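Local coordinates for nuclear inclusion protein A (Tobacco vein mottling virus, PDB 3MMG) that probably acts as a 3C-type cysteine protease that cleaves peptide bonds of the viral polyprotein, at residues A[6-14]-A[154-163]; A[103-111]-A[140-150]. The protein carries 3 engineered substitutions. All coordinates share one frame; numbering follows the deposited sequence. Where two conformers were deposited one is given.

Interaction 1: A[6-14]-A[154-163]; sequences KGVRDFNPI and PLVSIIDGNI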
ATOM      1  N   LYS A   6     -20.692  12.027   5.043  1.00  9.64           N
ATOM      2  CA  LYS A   6     -20.537  11.248   6.259  1.00  9.94           C
ATOM      3  C   LYS A   6     -19.932  12.106   7.370  1.00  9.50           C
ATOM      4  O   LYS A   6     -19.142  13.014   7.111  1.00  9.98           O
ATOM      5  CB  LYS A   6     -19.618  10.062   5.997  1.00 10.16           C
ATOM      6  CG  LYS A   6     -20.217   9.003   5.047  1.00 13.11           C
ATOM      7  CD  LYS A   6     -21.500   8.429   5.613  1.00 17.32           C
ATOM      8  CE  LYS A   6     -21.733   7.036   5.029  1.00 20.93           C
ATOM      9  NZ  LYS A   6     -22.799   6.297   5.789  1.00 26.79           N
ATOM     10  N   GLY A   7     -20.309  11.773   8.601  1.00  9.70           N
ATOM     11  CA  GLY A   7     -19.842  12.475   9.801  1.00  9.33           C
ATOM     12  C   GLY A   7     -18.442  12.082  10.220  1.00  9.38           C
ATOM     13  O   GLY A   7     -17.726  11.355   9.515  1.00 10.00           O
ATOM     14  N   VAL A   8     -18.055  12.556  11.396  1.00 10.14           N
ATOM     15  CA  VAL A   8     -16.703  12.276  11.930  1.00  9.84           C
ATOM     16  C   VAL A   8     -16.392  10.768  12.054  1.00 10.73           C
ATOM     17  O   VAL A   8     -17.249   9.981  12.465  1.00 11.82           O
ATOM     18  CB  VAL A   8     -16.470  13.032  13.283  1.00  9.46           C
ATOM     19  CG1 VAL A   8     -16.604  14.567  13.047  1.00  8.93           C
ATOM     20  CG2 VAL A   8     -17.437  12.562  14.405  1.00 10.63           C
ATOM     21  N   ARG A   9     -15.181  10.388  11.640  1.00 10.45           N
ATOM     22  CA  ARG A   9     -14.697   8.989  11.679  1.00 10.56           C
ATOM     23  C   ARG A   9     -13.302   8.942  12.271  1.00 10.00           C
ATOM     24  O   ARG A   9     -12.529   9.880  12.089  1.00  9.80           O
ATOM     25  CB  ARG A   9     -14.683   8.388  10.247  1.00 10.00           C
ATOM     26  CG  ARG A   9     -14.006   6.999  10.098  1.00 12.38           C
ATOM     27  CD  ARG A   9     -14.308   6.312   8.746  1.00 13.53           C
ATOM     28  NE  ARG A   9     -15.691   5.856   8.641  1.00 14.92           N
ATOM     29  CZ  ARG A   9     -16.197   4.782   9.245  1.00 16.73           C
ATOM     30  NH1 ARG A   9     -15.444   4.000  10.013  1.00 17.39           N
ATOM     31  NH2 ARG A   9     -17.487   4.491   9.086  1.00 20.79           N
ATOM     32  N   ASP A  10     -13.003   7.831  12.958  1.00  9.19           N
ATOM     33  CA  ASP A  10     -11.717   7.622  13.597  1.00 10.35           C
ATOM     34  C   ASP A  10     -10.809   6.799  12.695  1.00 10.62           C
ATOM     35  O   ASP A  10     -11.031   5.589  12.517  1.00 11.54           O
ATOM     36  CB  ASP A  10     -11.924   6.871  14.921  1.00 10.56           C
ATOM     37  CG  ASP A  10     -10.700   6.940  15.850  1.00 13.61           C
ATOM     38  OD1 ASP A  10      -9.573   7.093  15.358  1.00 13.62           O
ATOM     39  OD2 ASP A  10     -10.864   6.832  17.094  1.00 13.96           O
ATOM     40  N   PHE A  11      -9.777   7.437  12.142  1.00 10.63           N
ATOM     41  CA  PHE A  11      -8.823   6.723  11.282  1.00 10.00           C
ATOM     42  C   PHE A  11      -7.529   6.366  12.005  1.00 10.89           C
ATOM     43  O   PHE A  11      -6.552   5.885  11.402  1.00 10.60           O
ATOM     44  CB  PHE A  11      -8.461   7.572  10.049  1.00  9.98           C
ATOM     45  CG  PHE A  11      -9.636   7.897   9.189  1.00  9.57           C
ATOM     46  CD1 PHE A  11     -10.316   9.095   9.349  1.00  9.90           C
ATOM     47  CD2 PHE A  11     -10.046   7.005   8.203  1.00  9.88           C
ATOM     48  CE1 PHE A  11     -11.408   9.393   8.518  1.00 10.40           C
ATOM     49  CE2 PHE A  11     -11.128   7.292   7.374  1.00 11.91           C
ATOM     50  CZ  PHE A  11     -11.801   8.487   7.543  1.00 10.75           C
ATOM     51  N   ASN A  12      -7.488   6.636  13.302  1.00  9.94           N
ATOM     52  CA  ASN A  12      -6.240   6.454  14.031  1.00  9.93           C
ATOM     53  C   ASN A  12      -5.710   5.036  14.103  1.00 10.53           C
ATOM     54  O   ASN A  12      -4.495   4.836  13.993  1.00  9.81           O
ATOM     55  CB  ASN A  12      -6.354   7.084  15.421  1.00  9.58           C
ATOM     56  CG  ASN A  12      -6.407   8.579  15.332  1.00 10.75           C
ATOM     57  OD1 ASN A  12      -5.400   9.216  15.027  1.00 11.67           O
ATOM     58  ND2 ASN A  12      -7.585   9.139  15.537  1.00  9.98           N
ATOM     59  N   PRO A  13      -6.595   4.039  14.277  1.00 10.71           N
ATOM     60  CA  PRO A  13      -6.072   2.661  14.244  1.00 10.95           C
ATOM     61  C   PRO A  13      -5.362   2.267  12.941  1.00 11.09           C
ATOM     62  O   PRO A  13      -4.406   1.472  12.967  1.00 11.00           O
ATOM     63  CB  PRO A  13      -7.327   1.818  14.424  1.00 11.30           C
ATOM     64  CG  PRO A  13      -8.258   2.692  15.226  1.00 11.84           C
ATOM     65  CD  PRO A  13      -8.027   4.063  14.628  1.00 12.17           C
ATOM     66  N   ILE A  14      -5.831   2.803  11.815  1.00 11.24           N
ATOM     67  CA  ILE A  14      -5.124   2.595  10.540  1.00 10.66           C
ATOM     68  C   ILE A  14      -3.771   3.276  10.516  1.00 10.68           C
ATOM     69  O   ILE A  14      -2.765   2.641  10.184  1.00 11.72           O
ATOM     70  CB  ILE A  14      -5.984   3.040   9.334  1.00 10.16           C
ATOM     71  CG1 ILE A  14      -7.298   2.245   9.318  1.00 13.09           C
ATOM     72  CG2 ILE A  14      -5.199   2.887   8.021  1.00 11.12           C
ATOM     73  CD1 ILE A  14      -8.407   2.935   8.569  1.00 14.24           C
ATOM     74  N   PRO A 154      -2.703   3.749   2.478  1.00  9.54           N
ATOM     75  CA  PRO A 154      -4.043   3.154   2.369  1.00  8.85           C
ATOM     76  C   PRO A 154      -5.132   4.119   1.899  1.00  9.00           C
ATOM     77  O   PRO A 154      -5.147   5.295   2.279  1.00  8.97           O
ATOM     78  CB  PRO A 154      -4.358   2.675   3.793  1.00  9.81           C
ATOM     79  CG  PRO A 154      -3.452   3.454   4.687  1.00  9.86           C
ATOM     80  CD  PRO A 154      -2.195   3.744   3.866  1.00  9.08           C
ATOM     81  N   LEU A 155      -6.025   3.588   1.076  1.00  8.15           N
ATOM     82  CA  LEU A 155      -7.310   4.223   0.772  1.00  8.09           C
ATOM     83  C   LEU A 155      -8.389   3.528   1.570  1.00  8.57           C
ATOM     84  O   LEU A 155      -8.535   2.295   1.496  1.00  8.92           O
ATOM     85  CB  LEU A 155      -7.616   4.132  -0.722  1.00  8.64           C
ATOM     86  CG  LEU A 155      -6.841   5.044  -1.687  1.00  7.77           C
ATOM     87  CD1 LEU A 155      -7.048   6.527  -1.356  1.00  8.81           C
ATOM     88  CD2 LEU A 155      -5.330   4.689  -1.746  1.00 10.27           C
ATOM     89  N   VAL A 156      -9.119   4.319   2.341  1.00  8.66           N
ATOM     90  CA  VAL A 156     -10.017   3.804   3.373  1.00  8.33           C
ATOM     91  C   VAL A 156     -11.458   4.191   3.041  1.00  8.27           C
ATOM     92  O   VAL A 156     -11.734   5.355   2.747  1.00  8.63           O
ATOM     93  CB  VAL A 156      -9.619   4.373   4.780  1.00  8.23           C
ATOM     94  CG1 VAL A 156     -10.556   3.842   5.872  1.00  9.98           C
ATOM     95  CG2 VAL A 156      -8.183   3.991   5.116  1.00  9.88           C
ATOM     96  N   SER A 157     -12.378   3.235   3.082  1.00  8.34           N
ATOM     97  CA  SER A 157     -13.786   3.563   2.817  1.00  8.62           C
ATOM     98  C   SER A 157     -14.390   4.439   3.929  1.00  9.47           C
ATOM     99  O   SER A 157     -14.212   4.164   5.115  1.00 10.06           O
ATOM    100  CB  SER A 157     -14.609   2.268   2.767  1.00  8.87           C
ATOM    101  OG  SER A 157     -15.997   2.596   2.704  1.00  9.86           O
ATOM    102  N   ILE A 158     -15.109   5.485   3.545  1.00 11.27           N
ATOM    103  CA  ILE A 158     -15.847   6.263   4.540  1.00 12.28           C
ATOM    104  C   ILE A 158     -17.212   5.641   4.863  1.00 12.57           C
ATOM    105  O   ILE A 158     -17.961   6.159   5.722  1.00 13.19           O
ATOM    106  CB  ILE A 158     -15.972   7.758   4.131  1.00 12.16           C
ATOM    107  CG1 ILE A 158     -16.466   7.919   2.682  1.00 15.21           C
ATOM    108  CG2 ILE A 158     -14.647   8.436   4.275  1.00 12.76           C
ATOM    109  CD1 ILE A 158     -17.950   7.664   2.431  1.00 18.72           C
ATOM    110  N   ILE A 159     -17.545   4.527   4.208  1.00 12.70           N
ATOM    111  CA  ILE A 159     -18.759   3.769   4.568  1.00 14.10           C
ATOM    112  C   ILE A 159     -18.539   2.971   5.862  1.00 13.71           C
ATOM    113  O   ILE A 159     -19.316   3.074   6.813  1.00 14.34           O
ATOM    114  CB  ILE A 159     -19.204   2.803   3.429  1.00 14.43           C
ATOM    115  CG1 ILE A 159     -19.354   3.530   2.073  1.00 16.33           C
ATOM    116  CG2 ILE A 159     -20.496   2.080   3.821  1.00 16.20           C
ATOM    117  CD1 ILE A 159     -20.358   4.685   2.064  1.00 18.73           C
ATOM    118  N   ASP A 160     -17.463   2.188   5.902  1.00 13.25           N
ATOM    119  CA  ASP A 160     -17.231   1.265   7.020  1.00 12.12           C
ATOM    120  C   ASP A 160     -15.792   1.249   7.555  1.00 11.82           C
ATOM    121  O   ASP A 160     -15.449   0.406   8.410  1.00 11.64           O
ATOM    122  CB  ASP A 160     -17.661  -0.149   6.601  1.00 12.47           C
ATOM    123  CG  ASP A 160     -16.823  -0.710   5.449  1.00 14.22           C
ATOM    124  OD1 ASP A 160     -15.867  -0.030   4.976  1.00 11.97           O
ATOM    125  OD2 ASP A 160     -17.163  -1.819   4.983  1.00 14.04           O
ATOM    126  N   GLY A 161     -14.952   2.181   7.083  1.00 10.19           N
ATOM    127  CA  GLY A 161     -13.552   2.244   7.536  1.00 10.42           C
ATOM    128  C   GLY A 161     -12.638   1.089   7.129  1.00  9.73           C
ATOM    129  O   GLY A 161     -11.518   0.994   7.610  1.00 10.74           O
ATOM    130  N   ASN A 162     -13.096   0.223   6.231  1.00  9.68           N
ATOM    131  CA  ASN A 162     -12.240  -0.842   5.710  1.00  8.67           C
ATOM    132  C   ASN A 162     -11.172  -0.271   4.773  1.00  8.98           C
ATOM    133  O   ASN A 162     -11.401   0.731   4.091  1.00  8.27           O
ATOM    134  CB  ASN A 162     -13.047  -1.872   4.931  1.00  9.87           C
ATOM    135  CG  ASN A 162     -13.867  -2.820   5.829  1.00 11.94           C
ATOM    136  OD1 ASN A 162     -14.217  -2.530   7.004  1.00 15.25           O
ATOM    137  ND2 ASN A 162     -14.189  -3.970   5.256  1.00 14.62           N
ATOM    138  N   ILE A 163     -10.013  -0.922   4.746  1.00  7.32           N
ATOM    139  CA  ILE A 163      -8.968  -0.537   3.792  1.00  7.40           C
ATOM    140  C   ILE A 163      -9.304  -1.189   2.455  1.00  8.38           C
ATOM    141  O   ILE A 163      -9.481  -2.414   2.401  1.00  8.94           O
ATOM    142  CB  ILE A 163      -7.591  -0.990   4.281  1.00  7.49           C
ATOM    143  CG1 ILE A 163      -7.294  -0.367   5.675  1.00  7.82           C
ATOM    144  CG2 ILE A 163      -6.501  -0.662   3.241  1.00  8.51           C
ATOM    145  CD1 ILE A 163      -6.019  -0.883   6.297  1.00 10.08           C
TER
HETATM  146  O   HOH W   1     -17.488   7.889   7.654  1.00 16.62           O
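The guanidinium of Arg9 lies with one face over the turn at 157-161. Gly161 N sits 3.5 Å above its plane, offset toward the rim, and Ser157 O and Asp160 C lie over the same face. Because Gly161 has no side chain, Arg9 NH1 comes as near as 3.6 Å to Gly161 CA. Direct hydrogen bonds are missing: Arg9 NH2 is 3.2 Å from Ile159 O but badly angled. A water does the polar bridging, accepting from Arg9 NE at 2.9 Å and donating to Ile158 O at 2.6 Å. The Phe11 ring stands edge-on to the strand. Val156 CG1 lies in its plane, 3.8 Å from Phe11 CE2, and Ile158 CG2 is also near that plane, while Arg9 CG lies over a face. Next to it, Ile14 and Val156 meet tip to tip, Ile14 CD1 being 3.6 Å from Val156 CG1 and equally close to its CG2; Ile14 CG2 slides past the Pro154 ring. At the other end Lys6 holds CG beside its backbone N (chi1 -68°), which lays it against Ile158 CD1 at 3.7 Å, and the bend at chi2 (-60°) then carries CD and CE toward Ile159 CD1. Asp160 is in a salt bridge with Arg101, and its carboxylate does not touch Arg9. The N-terminal arm thus runs over the connection between strands 154-157 and 163-171, packing against the outside of one barrel of the chymotrypsin-like fold of clan PA.

Interaction 2: A[103-111]-A[140-150]; sequences PTIKDRVCM and WQHWITTKDGQ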
ATOM      1  N   PRO A 103     -13.200  -2.644  -3.087  1.00  9.91           N
ATOM      2  CA  PRO A 103     -14.107  -1.501  -3.208  1.00 10.15           C
ATOM      3  C   PRO A 103     -15.343  -1.864  -4.009  1.00 10.30           C
ATOM      4  O   PRO A 103     -15.328  -2.830  -4.786  1.00 10.34           O
ATOM      5  CB  PRO A 103     -13.316  -0.463  -4.021  1.00  9.57           C
ATOM      6  CG  PRO A 103     -11.960  -1.059  -4.304  1.00 11.47           C
ATOM      7  CD  PRO A 103     -12.006  -2.522  -3.946  1.00 10.77           C
ATOM      8  N   THR A 104     -16.376  -1.059  -3.842  1.00 10.50           N
ATOM      9  CA  THR A 104     -17.569  -1.162  -4.677  1.00 10.50           C
ATOM     10  C   THR A 104     -17.932   0.230  -5.140  1.00 10.37           C
ATOM     11  O   THR A 104     -17.387   1.221  -4.638  1.00  9.97           O
ATOM     12  CB  THR A 104     -18.794  -1.755  -3.935  1.00 10.68           C
ATOM     13  OG1 THR A 104     -19.418  -0.733  -3.146  1.00 10.73           O
ATOM     14  CG2 THR A 104     -18.403  -2.936  -3.044  1.00 12.41           C
ATOM     15  N   ILE A 105     -18.871   0.307  -6.078  1.00 10.34           N
ATOM     16  CA  ILE A 105     -19.300   1.616  -6.583  1.00 10.02           C
ATOM     17  C   ILE A 105     -20.108   2.427  -5.565  1.00 10.26           C
ATOM     18  O   ILE A 105     -20.501   3.558  -5.855  1.00 10.55           O
ATOM     19  CB  ILE A 105     -20.079   1.512  -7.921  1.00 10.72           C
ATOM     20  CG1 ILE A 105     -21.327   0.637  -7.777  1.00 11.01           C
ATOM     21  CG2 ILE A 105     -19.156   1.022  -9.027  1.00 11.64           C
ATOM     22  CD1 ILE A 105     -22.265   0.755  -9.028  1.00  9.48           C
ATOM     23  N   LYS A 106     -20.370   1.855  -4.386  1.00  9.93           N
ATOM     24  CA  LYS A 106     -20.953   2.640  -3.297  1.00 10.94           C
ATOM     25  C   LYS A 106     -19.882   3.462  -2.561  1.00 10.96           C
ATOM     26  O   LYS A 106     -20.169   4.511  -1.982  1.00 10.65           O
ATOM     27  CB  LYS A 106     -21.671   1.718  -2.305  1.00 11.56           C
ATOM     28  CG  LYS A 106     -22.375   2.443  -1.133  1.00 14.13           C
ATOM     29  CD  LYS A 106     -23.167   1.466  -0.231  1.00 14.87           C
ATOM     30  CE  LYS A 106     -23.465   2.131   1.111  1.00 20.62           C
ATOM     31  NZ  LYS A 106     -24.538   1.381   1.839  1.00 23.78           N
ATOM     32  N   ASP A 107     -18.651   2.972  -2.579  1.00  9.93           N
ATOM     33  CA  ASP A 107     -17.612   3.556  -1.738  1.00  9.50           C
ATOM     34  C   ASP A 107     -17.121   4.920  -2.169  1.00  9.97           C
ATOM     35  O   ASP A 107     -17.012   5.217  -3.364  1.00 10.91           O
ATOM     36  CB  ASP A 107     -16.402   2.637  -1.742  1.00  9.06           C
ATOM     37  CG  ASP A 107     -16.591   1.442  -0.837  1.00 11.34           C
ATOM     38  OD1 ASP A 107     -16.993   1.633   0.338  1.00 10.60           O
ATOM     39  OD2 ASP A 107     -16.361   0.321  -1.323  1.00 11.22           O
ATOM     40  N   ARG A 108     -16.756   5.717  -1.179  1.00  8.94           N
ATOM     41  CA  ARG A 108     -15.870   6.843  -1.409  1.00  8.46           C
ATOM     42  C   ARG A 108     -14.704   6.618  -0.449  1.00  8.78           C
ATOM     43  O   ARG A 108     -14.860   5.947   0.586  1.00  7.97           O
ATOM     44  CB  ARG A 108     -16.583   8.160  -1.091  1.00  9.70           C
ATOM     45  CG  ARG A 108     -17.856   8.330  -1.950  1.00  8.45           C
ATOM     46  CD  ARG A 108     -18.447   9.713  -1.820  1.00 11.88           C
ATOM     47  NE  ARG A 108     -19.017   9.985  -0.496  1.00 14.15           N
ATOM     48  CZ  ARG A 108     -20.272   9.686  -0.147  1.00 18.23           C
ATOM     49  NH1 ARG A 108     -21.072   9.063  -1.011  1.00 16.61           N
ATOM     50  NH2 ARG A 108     -20.735  10.001   1.062  1.00 18.32           N
ATOM     51  N   VAL A 109     -13.543   7.161  -0.802  1.00  8.50           N
ATOM     52  CA  VAL A 109     -12.322   6.846  -0.035  1.00  8.37           C
ATOM     53  C   VAL A 109     -11.573   8.081   0.452  1.00  9.25           C
ATOM     54  O   VAL A 109     -11.592   9.134  -0.203  1.00  9.15           O
ATOM     55  CB  VAL A 109     -11.319   5.945  -0.834  1.00  8.49           C
ATOM     56  CG1 VAL A 109     -11.923   4.564  -1.129  1.00 11.41           C
ATOM     57  CG2 VAL A 109     -10.855   6.646  -2.120  1.00  8.55           C
ATOM     58  N   CYS A 110     -10.946   7.951   1.632  0.50  9.47           N
ATOM     59  CA  CYS A 110      -9.927   8.915   2.128  0.50  9.29           C
ATOM     60  C   CYS A 110      -8.562   8.261   2.198  0.50  9.20           C
ATOM     61  O   CYS A 110      -8.454   7.098   2.612  0.50  8.91           O
ATOM     62  CB  CYS A 110     -10.245   9.399   3.544  0.50  9.72           C
ATOM     63  SG  CYS A 110     -11.699  10.397   3.716  0.50 11.67           S
ATOM     64  N   MET A 111      -7.509   9.012   1.865  1.00  8.83           N
ATOM     65  CA  MET A 111      -6.167   8.494   2.037  1.00  9.30           C
ATOM     66  C   MET A 111      -5.768   8.757   3.478  1.00  9.51           C
ATOM     67  O   MET A 111      -6.038   9.837   4.029  1.00  8.75           O
ATOM     68  CB  MET A 111      -5.221   9.149   1.037  1.00  9.87           C
ATOM     69  CG  MET A 111      -3.829   8.511   1.052  1.00  9.38           C
ATOM     70  SD  MET A 111      -2.791   9.179  -0.279  1.00 13.44           S
ATOM     71  CE  MET A 111      -3.696   8.681  -1.736  1.00 12.60           C
ATOM     72  N   TRP A 140      -8.136   1.348  -9.439  1.00 10.12           N
ATOM     73  CA  TRP A 140      -9.278   2.258  -9.373  1.00 10.18           C
ATOM     74  C   TRP A 140      -8.787   3.692  -9.367  1.00  9.50           C
ATOM     75  O   TRP A 140      -7.850   4.038  -8.624  1.00  9.72           O
ATOM     76  CB  TRP A 140     -10.050   2.049  -8.073  1.00 10.81           C
ATOM     77  CG  TRP A 140     -10.780   0.750  -7.978  1.00 10.21           C
ATOM     78  CD1 TRP A 140     -10.238  -0.505  -7.836  1.00 11.47           C
ATOM     79  CD2 TRP A 140     -12.200   0.580  -7.960  1.00 11.07           C
ATOM     80  NE1 TRP A 140     -11.242  -1.444  -7.751  1.00 11.99           N
ATOM     81  CE2 TRP A 140     -12.453  -0.809  -7.829  1.00 11.77           C
ATOM     82  CE3 TRP A 140     -13.296   1.474  -8.048  1.00 13.44           C
ATOM     83  CZ2 TRP A 140     -13.763  -1.338  -7.775  1.00 12.99           C
ATOM     84  CZ3 TRP A 140     -14.598   0.950  -8.005  1.00 11.12           C
ATOM     85  CH2 TRP A 140     -14.811  -0.454  -7.837  1.00 10.75           C
ATOM     86  N   GLN A 141      -9.428   4.534 -10.147  1.00  9.73           N
ATOM     87  CA  GLN A 141      -9.066   5.947 -10.171  1.00 10.63           C
ATOM     88  C   GLN A 141      -9.551   6.669  -8.896  1.00  9.80           C
ATOM     89  O   GLN A 141     -10.633   6.361  -8.354  1.00  9.91           O
ATOM     90  CB  GLN A 141      -9.650   6.629 -11.415  1.00 10.91           C
ATOM     91  CG  GLN A 141      -9.097   8.038 -11.640  1.00 13.07           C
ATOM     92  CD  GLN A 141      -9.546   8.654 -12.957  1.00 13.73           C
ATOM     93  OE1 GLN A 141     -10.283   8.032 -13.720  1.00 18.69           O
ATOM     94  NE2 GLN A 141      -9.093   9.873 -13.227  1.00 19.06           N
ATOM     95  N   HIS A 142      -8.748   7.624  -8.430  1.00  9.72           N
ATOM     96  CA  HIS A 142      -9.168   8.529  -7.368  1.00  9.00           C
ATOM     97  C   HIS A 142      -8.625   9.923  -7.679  1.00  9.95           C
ATOM     98  O   HIS A 142      -7.757  10.083  -8.558  1.00 10.27           O
ATOM     99  CB  HIS A 142      -8.718   8.012  -5.966  1.00  9.20           C
ATOM    100  CG  HIS A 142      -7.240   8.109  -5.713  1.00  9.45           C
ATOM    101  ND1 HIS A 142      -6.637   9.275  -5.294  1.00  8.74           N
ATOM    102  CD2 HIS A 142      -6.254   7.178  -5.772  1.00 11.18           C
ATOM    103  CE1 HIS A 142      -5.340   9.068  -5.137  1.00  9.67           C
ATOM    104  NE2 HIS A 142      -5.078   7.807  -5.427  1.00  8.67           N
ATOM    105  N   TRP A 143      -9.167  10.921  -6.980  1.00  9.23           N
ATOM    106  CA  TRP A 143      -8.822  12.327  -7.218  1.00 10.72           C
ATOM    107  C   TRP A 143      -8.131  13.053  -6.047  1.00 10.51           C
ATOM    108  O   TRP A 143      -8.179  14.286  -5.980  1.00 12.17           O
ATOM    109  CB  TRP A 143     -10.059  13.095  -7.699  1.00 11.09           C
ATOM    110  CG  TRP A 143     -10.417  12.733  -9.130  1.00 12.66           C
ATOM    111  CD1 TRP A 143     -10.043  13.407 -10.265  1.00 12.99           C
ATOM    112  CD2 TRP A 143     -11.181  11.597  -9.572  1.00 12.94           C
ATOM    113  NE1 TRP A 143     -10.536  12.764 -11.380  1.00 13.76           N
ATOM    114  CE2 TRP A 143     -11.231  11.650 -10.984  1.00 13.77           C
ATOM    115  CE3 TRP A 143     -11.824  10.543  -8.913  1.00 13.24           C
ATOM    116  CZ2 TRP A 143     -11.917  10.691 -11.742  1.00 14.00           C
ATOM    117  CZ3 TRP A 143     -12.515   9.581  -9.673  1.00 12.98           C
ATOM    118  CH2 TRP A 143     -12.543   9.666 -11.076  1.00 14.75           C
ATOM    119  N   ILE A 144      -7.474  12.300  -5.162  1.00 10.01           N
ATOM    120  CA  ILE A 144      -6.779  12.874  -4.001  1.00 10.28           C
ATOM    121  C   ILE A 144      -5.362  13.255  -4.429  1.00 10.11           C
ATOM    122  O   ILE A 144      -4.641  12.437  -4.996  1.00 10.39           O
ATOM    123  CB  ILE A 144      -6.721  11.870  -2.816  1.00 10.15           C
ATOM    124  CG1 ILE A 144      -8.144  11.436  -2.410  1.00  9.97           C
ATOM    125  CG2 ILE A 144      -5.928  12.471  -1.604  1.00  9.41           C
ATOM    126  CD1 ILE A 144      -8.229  10.133  -1.599  1.00 11.40           C
ATOM    127  N   THR A 145      -4.996  14.502  -4.160  1.00 11.19           N
ATOM    128  CA  THR A 145      -3.637  15.001  -4.409  1.00 11.82           C
ATOM    129  C   THR A 145      -2.576  14.096  -3.768  1.00 12.61           C
ATOM    130  O   THR A 145      -2.651  13.787  -2.577  1.00 11.87           O
ATOM    131  CB  THR A 145      -3.494  16.467  -3.903  1.00 12.45           C
ATOM    132  OG1 THR A 145      -4.330  17.317  -4.691  1.00 12.95           O
ATOM    133  CG2 THR A 145      -2.030  16.957  -3.981  1.00 14.36           C
ATOM    134  N   THR A 146      -1.589  13.694  -4.579  1.00 13.64           N
ATOM    135  CA  THR A 146      -0.470  12.904  -4.099  1.00 15.53           C
ATOM    136  C   THR A 146       0.860  13.427  -4.645  1.00 17.61           C
ATOM    137  O   THR A 146       0.918  14.035  -5.721  1.00 19.43           O
ATOM    138  CB  THR A 146      -0.595  11.431  -4.534  1.00 16.08           C
ATOM    139  OG1 THR A 146      -0.753  11.393  -5.953  1.00 17.26           O
ATOM    140  CG2 THR A 146      -1.799  10.795  -3.933  1.00 14.98           C
ATOM    141  N   LYS A 147       1.913  13.167  -3.892  1.00 19.24           N
ATOM    142  CA  LYS A 147       3.277  13.483  -4.293  1.00 20.85           C
ATOM    143  C   LYS A 147       3.988  12.152  -4.479  1.00 20.48           C
ATOM    144  O   LYS A 147       3.559  11.148  -3.898  1.00 19.66           O
ATOM    145  CB  LYS A 147       3.958  14.223  -3.149  1.00 21.36           C
ATOM    146  CG  LYS A 147       3.520  15.639  -2.894  1.00 25.43           C
ATOM    147  CD  LYS A 147       4.506  16.203  -1.889  1.00 29.53           C
ATOM    148  CE  LYS A 147       4.553  17.729  -1.877  1.00 32.70           C
ATOM    149  NZ  LYS A 147       5.872  18.170  -1.310  1.00 34.78           N
ATOM    150  N   ASP A 148       5.058  12.135  -5.281  1.00 21.14           N
ATOM    151  CA  ASP A 148       5.957  10.984  -5.327  1.00 21.39           C
ATOM    152  C   ASP A 148       6.346  10.701  -3.876  1.00 20.50           C
ATOM    153  O   ASP A 148       6.664  11.610  -3.115  1.00 20.30           O
ATOM    154  CB  ASP A 148       7.201  11.263  -6.203  1.00 22.67           C
ATOM    155  CG  ASP A 148       6.877  11.399  -7.693  1.00 26.25           C
ATOM    156  OD1 ASP A 148       5.811  10.932  -8.150  1.00 28.33           O
ATOM    157  OD2 ASP A 148       7.718  11.978  -8.429  1.00 32.82           O
ATOM    158  N   GLY A 149       6.285   9.443  -3.471  1.00 18.49           N
ATOM    159  CA  GLY A 149       6.581   9.127  -2.090  1.00 16.72           C
ATOM    160  C   GLY A 149       5.368   8.557  -1.375  1.00 15.61           C
ATOM    161  O   GLY A 149       5.510   7.917  -0.343  1.00 14.92           O
ATOM    162  N   GLN A 150       4.175   8.802  -1.911  1.00 13.85           N
ATOM    163  CA  GLN A 150       2.950   8.413  -1.206  1.00 13.32           C
ATOM    164  C   GLN A 150       2.350   7.090  -1.666  1.00 12.27           C
ATOM    165  O   GLN A 150       1.303   6.647  -1.147  1.00 10.82           O
ATOM    166  CB  GLN A 150       1.915   9.543  -1.297  1.00 13.80           C
ATOM    167  CG  GLN A 150       2.253  10.738  -0.403  1.00 16.01           C
ATOM    168  CD  GLN A 150       1.152  11.762  -0.422  1.00 18.36           C
ATOM    169  OE1 GLN A 150       1.120  12.622  -1.290  1.00 21.19           O
ATOM    170  NE2 GLN A 150       0.216  11.651   0.527  1.00 19.51           N
TER
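Pro103 puts CG over one face of the Trp140 indole, in a CH-pi contact: Pro103 CG is 3.7 Å from the centroid of the five-membered ring, 20° off its normal, and closest to Trp140 NE1 at 3.5 Å. The pyrrolidine crosses the indole obliquely, and Pro103 CB reaches over the six-membered ring near CZ2. Phe179 stacks almost parallel to Trp140, while Glu181 takes the indole NE1 as a hydrogen-bond partner. Before the strand, Asp107 OD2 accepts Thr104 N across the type I turn 104-107 that follows Pro103. At the far end Met111 does the reaching. Its chain runs out anti to the backbone N (chi1 -173°) and crosses the side chains of His142 and Thr146 at about a right angle; the bend at chi3 (-62°) brings CE to both. Met111 CE meets Thr146 CG2 at 3.6 Å and approaches His142 CE1 obliquely at 3.8 Å, and the sulfur lies 4.0 Å from Gln150 NE2. Between the two ends Ile144 pushes CD1 against the backbone, 3.7 Å from Met111 N and 3.8 Å from Val109 O. The imidazole of His142 is held at both nitrogens: ND1 accepts Ile144 N in the ring plane at 3.1 Å, and NE2 bonds to His167 ND1, which should fix its rotation. No hydrogen bond crosses between the two segments. Thr146 OG1, Asp148 and the backbone of Gly149 bind the peptide bound to the enzyme. Met111 packs against Thr146 and His142, in what is probably the second shell of the S1 pocket, as in 3C-like proteases.

The segments follow the chain in the order 6-14, 103-111, 140-150, 154-163, so interaction 2 falls between the two halves of interaction 1. Their centres are about 12 Å apart, and both involve the six-stranded antiparallel barrel, where strands 109-116 and 154-157 are neighbours; segment 6-14 lies against its exterior. The two contacts meet directly: Val156 N is 2.9 Å from Cys110 O, a probable sheet hydrogen bond, and Ser157 OG is 2.7 Å from Asp107 OD1, while Ile158 packs on Cys110. Interaction 2 joins strand 109-116 to segment 140-150, whose loop meets the bound peptide, so the N-terminal arm and the peptide-binding loop both rest on strands of the same barrel.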